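Local coordinates for protein homoserine dehydrogenase (Staphylococcus aureus M1064, PDB 4PG7) that catalyses the pyridine-nucleotide-dependent interconversion of aspartate semialdehyde and homoserine, a step of the aspartic acid pathway, at residues A27-G32 and V107-T112; L186-M189 and Q193-F196; E202-G207 and A211-D216. All blocks are in the same frame, centred on the assembly; numbering follows the deposited sequence.

Interaction 1 (A27-G32 and V107-T112); sequences ALLGLG and VDWLRT
Leu29, the last residue of strand 22-29, packs against Trp109 and Leu110 of helix 106-115 in the core of the Rossmann-type NAD-binding domain. Strand 22-29 runs in the middle of the parallel sheet, between strands 55-63 and 95-98, and the helix lies over one face of it. Leu29 sends its CB toward the helix. From there CG leans beside the backbone N (chi1 -53°) and Leu29 CD1 closes the gap, coming within 4.0 Å of Trp109 CE3 at an oblique angle to the indole. Leu63, Ile96 and Ile87 pack round the same leucine; between the two segments, Leu29 touches the helix through CD1, with the Leu29 and Trp109 CA atoms still 9.5 Å apart. Just beyond the strand, Gly30 and Gly32 belong to a GxGxxG-like turn, consistent with the dinucleotide loop of this fold. On the helix, Asp108 O accepts from both Thr112 N and Thr112 OG1, which reach it from opposite faces of its plane. Leu110 completes the contact: its CB points past the strand, but Leu110 CD2 swings back to lie 4.4 Å from Leu29 CD1.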
# COMPACT_ATOMS: atom_id res chain seq x y z
N ALA A 27 19.17 -9.74 25.12
CA ALA A 27 18.93 -8.72 26.12
C ALA A 27 17.99 -7.64 25.56
O ALA A 27 18.03 -7.31 24.36
CB ALA A 27 20.24 -8.11 26.56
N LEU A 28 17.15 -7.10 26.45
CA LEU A 28 16.27 -5.98 26.11
C LEU A 28 16.78 -4.71 26.74
O LEU A 28 17.14 -4.71 27.93
CB LEU A 28 14.87 -6.19 26.66
CG LEU A 28 13.85 -6.63 25.64
CD1 LEU A 28 14.13 -8.09 25.33
CD2 LEU A 28 12.45 -6.40 26.19
N LEU A 29 16.86 -3.64 25.95
CA LEU A 29 17.22 -2.34 26.48
C LEU A 29 15.92 -1.55 26.56
O LEU A 29 15.43 -1.08 25.52
CB LEU A 29 18.26 -1.65 25.61
CG LEU A 29 19.54 -2.41 25.29
CD1 LEU A 29 20.43 -1.56 24.41
CD2 LEU A 29 20.28 -2.80 26.56
N GLY A 30 15.37 -1.45 27.76
CA GLY A 30 14.11 -0.74 27.99
C GLY A 30 12.93 -1.68 28.22
O GLY A 30 12.89 -2.77 27.67
N LEU A 31 12.00 -1.25 29.06
CA LEU A 31 10.84 -2.06 29.39
C LEU A 31 9.59 -1.18 29.56
O LEU A 31 8.91 -1.23 30.59
CB LEU A 31 11.13 -2.89 30.66
CG LEU A 31 10.68 -4.33 30.82
CD1 LEU A 31 10.27 -4.61 32.27
CD2 LEU A 31 9.60 -4.72 29.85
N GLY A 32 9.29 -0.36 28.57
CA GLY A 32 8.05 0.42 28.59
C GLY A 32 6.91 -0.44 28.07
O GLY A 32 6.92 -1.66 28.27
N VAL A 107 22.43 5.46 20.88
CA VAL A 107 23.12 5.10 19.63
C VAL A 107 24.53 4.53 19.89
O VAL A 107 24.93 3.57 19.24
CB VAL A 107 23.17 6.28 18.63
CG1 VAL A 107 24.08 5.96 17.46
CG2 VAL A 107 21.77 6.56 18.11
N ASP A 108 25.24 5.12 20.85
CA ASP A 108 26.56 4.60 21.24
C ASP A 108 26.48 3.17 21.80
O ASP A 108 27.36 2.36 21.53
CB ASP A 108 27.24 5.53 22.25
CG ASP A 108 27.70 6.85 21.63
OD1 ASP A 108 27.98 6.90 20.40
OD2 ASP A 108 27.79 7.84 22.39
N TRP A 109 25.42 2.88 22.56
CA TRP A 109 25.18 1.53 23.03
C TRP A 109 25.08 0.58 21.85
O TRP A 109 25.66 -0.51 21.87
CB TRP A 109 23.89 1.43 23.84
CG TRP A 109 23.89 2.21 25.10
CD1 TRP A 109 24.94 2.82 25.69
CD2 TRP A 109 22.76 2.43 25.95
NE1 TRP A 109 24.54 3.42 26.86
CE2 TRP A 109 23.21 3.20 27.04
CE3 TRP A 109 21.41 2.07 25.89
CZ2 TRP A 109 22.36 3.61 28.07
CZ3 TRP A 109 20.56 2.48 26.92
CH2 TRP A 109 21.04 3.24 27.99
N LEU A 110 24.35 0.99 20.82
CA LEU A 110 24.13 0.13 19.67
C LEU A 110 25.42 -0.03 18.85
O LEU A 110 25.71 -1.13 18.36
CB LEU A 110 22.98 0.64 18.81
CG LEU A 110 21.65 0.80 19.55
CD1 LEU A 110 20.58 1.29 18.58
CD2 LEU A 110 21.19 -0.48 20.23
N ARG A 111 26.21 1.03 18.75
CA ARG A 111 27.52 0.96 18.09
C ARG A 111 28.41 -0.06 18.79
O ARG A 111 29.09 -0.87 18.14
CB ARG A 111 28.20 2.33 18.10
CG ARG A 111 27.51 3.38 17.23
CD ARG A 111 27.97 4.80 17.52
NE ARG A 111 29.04 5.22 16.62
CZ ARG A 111 30.34 5.03 16.85
NH1 ARG A 111 30.78 4.44 17.96
NH2 ARG A 111 31.22 5.44 15.95
N THR A 112 28.43 -0.01 20.11
CA THR A 112 29.23 -0.96 20.88
C THR A 112 28.76 -2.40 20.64
O THR A 112 29.58 -3.30 20.42
CB THR A 112 29.19 -0.61 22.37
OG1 THR A 112 29.70 0.71 22.55
CG2 THR A 112 30.02 -1.60 23.19

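Interaction 2 (L186-M189 and Q193-F196); sequences LSKM and QTTF
Met189 packs along Thr194 and Phe196 where helix 180-192 ends and a short link leads into helix 196-205. Its side chain runs along the backbone of the segment 193-196: Met189 CG lies 3.6 Å from Thr194 O, Met189 SD sits 3.6 Å from Phe196 CA, and Met189 CE comes equally near to Phe196 N. The chain is straight through chi2 and bends at chi3 (68°), which folds the terminal methyl back beside the Phe196 amide. Met189 SD meets the phenyl group near its plane, at the edge and not over a face, and is 4.0 Å from Phe196 CB. The Thr194 hydroxyl lies beside the end of the helix, Thr194 OG1 being 3.6 Å from Met189 CA and close to the CG of Lys188; chi1 of 67° sets this oxygen between the backbone N and the carbonyl carbon of its own residue.

Behind this packing, Met189 O takes two weak hydrogen bonds, from Gln193 N at 2.9 Å but strongly bent (120°), and from Thr194 N at 3.4 Å. Gln193 adopts positive phi, which turns the chain off the helix, and its side chain is tied to Asn257 and Thr190. Two residues on, Thr195 caps the next helix through OG1 to Glu198 N. Phe196 reaches Ile248 and Ser249, beside the pocket residue Gly250, and its side chain is about 9 Å from the bound lysine. The bonds between the two segments are thus weak, apolar and sulfur packing makes up the rest, and the firmer polar ties of Gln193 and Thr195 go outside the contact.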
# COMPACT_ATOMS: atom_id res chain seq x y z
N LEU A 186 -7.55 18.22 10.98
CA LEU A 186 -8.00 18.82 9.71
C LEU A 186 -9.34 18.22 9.22
O LEU A 186 -10.18 18.93 8.69
CB LEU A 186 -6.92 18.73 8.65
CG LEU A 186 -5.67 19.59 8.89
CD1 LEU A 186 -4.62 19.30 7.83
CD2 LEU A 186 -6.02 21.05 8.88
N SER A 187 -9.50 16.91 9.38
CA SER A 187 -10.76 16.24 9.03
C SER A 187 -11.93 16.77 9.87
O SER A 187 -13.00 17.02 9.35
CB SER A 187 -10.64 14.73 9.22
OG SER A 187 -9.73 14.19 8.28
N LYS A 188 -11.69 16.95 11.16
CA LYS A 188 -12.71 17.49 12.05
C LYS A 188 -13.13 18.90 11.66
O LYS A 188 -14.32 19.21 11.57
CB LYS A 188 -12.18 17.47 13.48
CG LYS A 188 -13.18 17.91 14.54
CD LYS A 188 -14.27 16.88 14.79
CE LYS A 188 -13.74 15.65 15.52
NZ LYS A 188 -14.87 14.82 16.01
N MET A 189 -12.14 19.77 11.41
CA MET A 189 -12.41 21.13 10.99
C MET A 189 -13.25 21.11 9.74
O MET A 189 -14.25 21.83 9.62
CB MET A 189 -11.11 21.89 10.72
CG MET A 189 -10.27 22.18 11.94
SD MET A 189 -8.68 22.94 11.57
CE MET A 189 -9.24 24.53 10.97
N GLN A 193 -16.97 21.68 10.59
CA GLN A 193 -16.93 23.13 10.48
C GLN A 193 -16.59 23.80 11.81
O GLN A 193 -17.27 24.69 12.27
CB GLN A 193 -18.24 23.68 9.89
CG GLN A 193 -18.46 23.23 8.46
CD GLN A 193 -17.51 23.93 7.50
OE1 GLN A 193 -17.54 25.15 7.40
NE2 GLN A 193 -16.65 23.18 6.83
N THR A 194 -15.50 23.34 12.41
CA THR A 194 -15.01 23.91 13.66
C THR A 194 -13.74 24.66 13.40
O THR A 194 -13.06 24.43 12.40
CB THR A 194 -14.76 22.79 14.70
OG1 THR A 194 -13.67 21.97 14.28
CG2 THR A 194 -15.96 21.90 14.83
N THR A 195 -13.35 25.49 14.36
CA THR A 195 -12.05 26.15 14.32
C THR A 195 -10.97 25.17 14.67
O THR A 195 -11.25 24.11 15.25
CB THR A 195 -11.95 27.27 15.37
OG1 THR A 195 -12.12 26.70 16.68
CG2 THR A 195 -13.01 28.34 15.13
N PHE A 196 -9.73 25.54 14.36
CA PHE A 196 -8.57 24.73 14.74
C PHE A 196 -8.56 24.45 16.25
O PHE A 196 -8.34 23.32 16.69
CB PHE A 196 -7.26 25.40 14.32
CG PHE A 196 -6.05 24.77 14.95
CD1 PHE A 196 -5.57 23.55 14.49
CD2 PHE A 196 -5.45 25.35 16.06
CE1 PHE A 196 -4.49 22.94 15.11
CE2 PHE A 196 -4.38 24.74 16.68
CZ PHE A 196 -3.90 23.54 16.20

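Interaction 3 (E202-G207 and A211-D216); sequences EAKRLG and ADPTDD
Helix 196-205, closed by a Schellman motif, and the Asx turn before helix 214-217 are linked at the protein surface by Lys204, which reaches to Ala211 and Pro213. Lys204 leaves the last turn of its helix with CB directed at the other segment, and the chain is fully extended beyond CG, carrying the ammonium straight across. Lys204 NZ makes a weak hydrogen bond of 3.4 Å to Ala211 O, while Lys204 CE lies about as close to that oxygen and 4.2 Å from Pro213 CG. The methylene end thus rests beside the proline ring, while NZ only loosely reaches the carbonyl oxygen. Lys204 also touches a crystal neighbour, which may influence its pose.

Each helix end is organised locally. Gly207, with positive phi, returns its N to Lys204 O, and Ala203 is joined by a backbone bond to Ala209 in the connecting loop. Within the last turn, Arg205 NH2 forms a salt bridge with Glu202 OE2 at 3.1 Å, the oxygen lying nearly in the guanidinium plane but approached from above the plane of the carboxylate. At the start of helix 214-217, Thr214 OG1 approaches Asp212 OD1 at an unusually short, doubtful distance; the Asx turn rests on Thr214 N, 3.1 Å from Asp212 OD1 with an N-H...O angle of 159°.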
# COMPACT_ATOMS: atom_id res chain seq x y z
N GLU A 202 -11.06 18.82 20.81
CA GLU A 202 -11.81 17.60 20.60
C GLU A 202 -10.83 16.42 20.45
O GLU A 202 -11.05 15.36 21.05
CB GLU A 202 -12.75 17.71 19.39
CG GLU A 202 -13.74 16.57 19.25
CD GLU A 202 -14.53 16.34 20.54
OE1 GLU A 202 -14.41 15.24 21.10
OE2 GLU A 202 -15.22 17.27 21.03
N ALA A 203 -9.76 16.60 19.69
CA ALA A 203 -8.76 15.54 19.55
C ALA A 203 -8.14 15.15 20.89
O ALA A 203 -7.84 13.96 21.12
CB ALA A 203 -7.67 15.95 18.58
N LYS A 204 -7.87 16.14 21.74
CA LYS A 204 -7.42 15.87 23.10
C LYS A 204 -8.43 15.02 23.86
O LYS A 204 -8.07 14.00 24.43
CB LYS A 204 -7.16 17.16 23.88
CG LYS A 204 -5.82 17.78 23.52
CD LYS A 204 -5.65 19.15 24.14
CE LYS A 204 -4.26 19.68 23.85
NZ LYS A 204 -4.14 21.08 24.32
N ARG A 205 -9.70 15.42 23.86
CA ARG A 205 -10.73 14.67 24.59
C ARG A 205 -10.92 13.23 24.07
O ARG A 205 -11.22 12.32 24.84
CB ARG A 205 -12.09 15.36 24.54
CG ARG A 205 -12.19 16.68 25.27
CD ARG A 205 -13.62 17.20 25.37
NE ARG A 205 -13.93 17.85 24.13
CZ ARG A 205 -13.83 19.15 23.89
NH1 ARG A 205 -13.51 20.02 24.85
NH2 ARG A 205 -14.11 19.59 22.69
N LEU A 206 -10.71 13.05 22.76
CA LEU A 206 -10.98 11.77 22.14
C LEU A 206 -9.79 10.83 22.20
O LEU A 206 -9.92 9.71 21.74
CB LEU A 206 -11.43 11.95 20.71
CG LEU A 206 -12.80 12.57 20.54
CD1 LEU A 206 -13.07 12.75 19.05
CD2 LEU A 206 -13.89 11.72 21.18
N GLY A 207 -8.66 11.27 22.75
CA GLY A 207 -7.47 10.43 22.86
C GLY A 207 -6.41 10.58 21.76
O GLY A 207 -5.32 10.04 21.90
N ALA A 211 -1.54 16.28 25.69
CA ALA A 211 -1.74 17.57 26.38
C ALA A 211 -0.88 18.67 25.82
O ALA A 211 -1.31 19.83 25.70
CB ALA A 211 -1.45 17.39 27.86
N ASP A 212 0.37 18.33 25.51
CA ASP A 212 1.21 19.17 24.68
C ASP A 212 1.23 18.47 23.32
O ASP A 212 1.91 17.46 23.15
CB ASP A 212 2.62 19.30 25.27
CG ASP A 212 3.54 20.19 24.43
OD1 ASP A 212 3.13 20.64 23.33
OD2 ASP A 212 4.67 20.44 24.87
N PRO A 213 0.46 18.99 22.36
CA PRO A 213 0.36 18.33 21.08
C PRO A 213 1.40 18.86 20.06
O PRO A 213 1.32 18.49 18.91
CB PRO A 213 -1.04 18.71 20.65
CG PRO A 213 -1.16 20.13 21.11
CD PRO A 213 -0.28 20.26 22.34
N THR A 214 2.35 19.71 20.49
CA THR A 214 3.34 20.39 19.61
C THR A 214 3.99 19.51 18.57
O THR A 214 4.09 19.88 17.40
CB THR A 214 4.49 21.02 20.46
OG1 THR A 214 3.94 21.98 21.34
CG2 THR A 214 5.54 21.69 19.60
N ASP A 215 4.45 18.35 18.99
CA ASP A 215 5.14 17.44 18.09
C ASP A 215 4.27 17.05 16.89
O ASP A 215 4.77 16.85 15.77
CB ASP A 215 5.56 16.19 18.86
CG ASP A 215 6.63 15.41 18.16
OD1 ASP A 215 7.74 15.96 17.99
OD2 ASP A 215 6.38 14.24 17.80
N ASP A 216 2.96 16.94 17.12
CA ASP A 216 1.98 16.63 16.08
C ASP A 216 1.63 17.86 15.25
O ASP A 216 1.83 17.91 14.03
CB ASP A 216 0.67 16.10 16.71
CG ASP A 216 0.85 14.77 17.42
OD1 ASP A 216 1.71 13.96 17.00
OD2 ASP A 216 0.07 14.53 18.36

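How the interactions relate
Interaction 1 is buried in the nucleotide-binding domain and purely apolar across its segments, one leucine methyl against a helix. It stands well apart from the others, its centre about 41 Å from that of interaction 2 and about 29 Å from that of interaction 3. Those two belong to one and the same region of the chain and share helix 196-205: interaction 2 leads into it and interaction 3 leaves it. They also touch directly, Lys188 CE packing 3.8 Å from Glu202 CG. Burial falls along this path, and the weak backbone bonds and sulfur packing of interaction 2 give way to a weak bond from a lysine ammonium in interaction 3, at the surface.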